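Local coordinates for uncharacterized protein (Methanothermobacter thermautotrophicus, PDB 1L1S) that is of unknown function but belongs to the DsrE/DsrF-like family, small alpha/beta proteins some of whose relatives take part in sulfur transfer, at residues L19-I22 and S23-N27. Residues are numbered along the deposited sequence; the frame is centred on the assembly and turned at random.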
ATOM      1  N   LEU A  19       3.328  -7.483 -13.616  1.00 20.16           N
ATOM      2  CA  LEU A  19       2.205  -7.612 -14.536  1.00 19.73           C
ATOM      3  C   LEU A  19       0.926  -7.056 -13.910  1.00 19.39           C
ATOM      4  O   LEU A  19       0.046  -6.548 -14.613  1.00 18.39           O
ATOM      5  CB  LEU A  19       2.024  -9.081 -14.942  1.00 21.05           C
ATOM      6  CG  LEU A  19       3.178  -9.649 -15.800  1.00 22.93           C
ATOM      7  CD1 LEU A  19       2.942 -11.141 -16.116  1.00 23.15           C
ATOM      8  CD2 LEU A  19       3.289  -8.841 -17.101  1.00 22.68           C
ATOM      9  N   LEU A  20       0.817  -7.144 -12.586  1.00 18.99           N
ATOM     10  CA  LEU A  20      -0.370  -6.609 -11.928  1.00 19.19           C
ATOM     11  C   LEU A  20      -0.388  -5.076 -12.067  1.00 18.93           C
ATOM     12  O   LEU A  20      -1.426  -4.487 -12.366  1.00 19.20           O
ATOM     13  CB  LEU A  20      -0.405  -7.019 -10.452  1.00 19.93           C
ATOM     14  CG  LEU A  20      -1.752  -6.733  -9.779  1.00 21.47           C
ATOM     15  CD1 LEU A  20      -2.860  -7.355 -10.618  1.00 22.27           C
ATOM     16  CD2 LEU A  20      -1.773  -7.301  -8.361  1.00 22.65           C
ATOM     17  N   LEU A  21       0.758  -4.434 -11.852  1.00 18.78           N
ATOM     18  CA  LEU A  21       0.857  -2.981 -11.994  1.00 19.02           C
ATOM     19  C   LEU A  21       0.471  -2.576 -13.418  1.00 19.26           C
ATOM     20  O   LEU A  21      -0.349  -1.679 -13.627  1.00 18.36           O
ATOM     21  CB  LEU A  21       2.288  -2.519 -11.727  1.00 19.77           C
ATOM     22  CG  LEU A  21       2.709  -1.123 -12.227  1.00 21.47           C
ATOM     23  CD1 LEU A  21       2.112  -0.064 -11.341  1.00 21.88           C
ATOM     24  CD2 LEU A  21       4.234  -0.993 -12.207  1.00 21.79           C
ATOM     25  N   ILE A  22       1.096  -3.226 -14.394  1.00 19.08           N
ATOM     26  CA  ILE A  22       0.823  -2.947 -15.798  1.00 20.00           C
ATOM     27  C   ILE A  22      -0.671  -3.069 -16.085  1.00 19.81           C
ATOM     28  O   ILE A  22      -1.269  -2.185 -16.684  1.00 18.74           O
ATOM     29  CB  ILE A  22       1.583  -3.927 -16.703  1.00 21.37           C
ATOM     30  CG1 ILE A  22       3.090  -3.686 -16.561  1.00 22.12           C
ATOM     31  CG2 ILE A  22       1.128  -3.760 -18.160  1.00 20.87           C
ATOM     32  CD1 ILE A  22       3.925  -4.721 -17.258  1.00 23.90           C
ATOM     33  N   SER A  23      -1.252  -4.180 -15.647  1.00 19.82           N
ATOM     34  CA  SER A  23      -2.666  -4.434 -15.831  1.00 21.45           C
ATOM     35  C   SER A  23      -3.493  -3.353 -15.162  1.00 21.02           C
ATOM     36  O   SER A  23      -4.460  -2.862 -15.741  1.00 21.06           O
ATOM     37  CB  SER A  23      -3.044  -5.796 -15.249  1.00 22.98           C
ATOM     38  OG  SER A  23      -4.447  -5.864 -15.035  1.00 27.43           O
ATOM     39  N   ASN A  24      -3.118  -2.982 -13.941  1.00 20.75           N
ATOM     40  CA  ASN A  24      -3.847  -1.938 -13.221  1.00 20.13           C
ATOM     41  C   ASN A  24      -3.775  -0.591 -13.956  1.00 19.72           C
ATOM     42  O   ASN A  24      -4.757   0.151 -14.001  1.00 18.22           O
ATOM     43  CB  ASN A  24      -3.300  -1.785 -11.801  1.00 21.93           C
ATOM     44  CG  ASN A  24      -3.609  -2.988 -10.930  1.00 23.51           C
ATOM     45  OD1 ASN A  24      -4.511  -3.760 -11.229  1.00 25.50           O
ATOM     46  ND2 ASN A  24      -2.871  -3.144  -9.843  1.00 24.52           N
ATOM     47  N   VAL A  25      -2.619  -0.268 -14.528  1.00 19.08           N
ATOM     48  CA  VAL A  25      -2.474   0.996 -15.267  1.00 20.04           C
ATOM     49  C   VAL A  25      -3.400   1.033 -16.492  1.00 20.50           C
ATOM     50  O   VAL A  25      -4.072   2.028 -16.738  1.00 19.64           O
ATOM     51  CB  VAL A  25      -1.018   1.209 -15.741  1.00 19.49           C
ATOM     52  CG1 VAL A  25      -0.947   2.333 -16.777  1.00 19.28           C
ATOM     53  CG2 VAL A  25      -0.137   1.542 -14.528  1.00 20.96           C
ATOM     54  N   ARG A  26      -3.437  -0.056 -17.247  1.00 21.32           N
ATOM     55  CA  ARG A  26      -4.295  -0.122 -18.423  1.00 23.52           C
ATOM     56  C   ARG A  26      -5.773  -0.108 -18.035  1.00 23.74           C
ATOM     57  O   ARG A  26      -6.570   0.591 -18.649  1.00 22.97           O
ATOM     58  CB  ARG A  26      -3.976  -1.375 -19.233  1.00 24.56           C
ATOM     59  CG  ARG A  26      -2.662  -1.281 -19.975  1.00 25.40           C
ATOM     60  CD  ARG A  26      -2.346  -2.546 -20.756  1.00 26.38           C
ATOM     61  NE  ARG A  26      -1.137  -2.359 -21.555  1.00 27.99           N
ATOM     62  CZ  ARG A  26      -0.156  -3.251 -21.663  1.00 28.88           C
ATOM     63  NH1 ARG A  26      -0.229  -4.413 -21.028  1.00 29.42           N
ATOM     64  NH2 ARG A  26       0.915  -2.965 -22.390  1.00 29.94           N
ATOM     65  N   ASN A  27      -6.120  -0.880 -17.010  1.00 25.10           N
ATOM     66  CA  ASN A  27      -7.495  -0.967 -16.518  1.00 26.45           C
ATOM     67  C   ASN A  27      -7.985   0.432 -16.154  1.00 27.20           C
ATOM     68  O   ASN A  27      -9.091   0.851 -16.525  1.00 26.66           O
ATOM     69  CB  ASN A  27      -7.534  -1.881 -15.283  1.00 28.64           C
ATOM     70  CG  ASN A  27      -8.945  -2.080 -14.716  1.00 31.75           C
ATOM     71  OD1 ASN A  27      -9.269  -3.154 -14.197  1.00 33.47           O
ATOM     72  ND2 ASN A  27      -9.774  -1.049 -14.789  1.00 32.87           N
TER
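Leu-21 and Val-25 sit one turn apart on the buried side of helix 15-31, where CD1 of the leucine comes to 4.2 Å from CG2 of the valine. Their backbones are joined by Val-25 N to Leu-21 O at 2.8 Å. Both side chains also press on Phe-8 and Val-39 of the sheet, which makes this the tightly packed part. Asn-24, also buried, folds back over the preceding turn: with CG beside its own backbone N (chi1 -69°), the amide lies against Leu-20, ND2 being 3.8 Å from the leucine CG. Leu-20 O accepts Asn-24 N at 2.8 Å. Shortened to an alanine here, the residue would lose the amide beside Leu-20 and is likely to leave a gap against Phe-8 of strand 4-10 and Val-97 of the second subunit. Leu-19 and Ser-23, both exposed, form the solvent side, linked through the backbone by Ser-23 N to Leu-19 O at 2.9 Å. Arg-26 runs extended alongside Ile-22, whose CG2 lies over one guanidinium face, 3.8 Å from Arg-26 CZ, while NH2 forms a salt bridge with Asp-58 of helix 56-64. The i to i+4 backbone bonds are those of any alpha-helix; the apolar side packed on parallel strands 4-10 and 35-41 is typical of the helix in a beta-alpha-beta crossover.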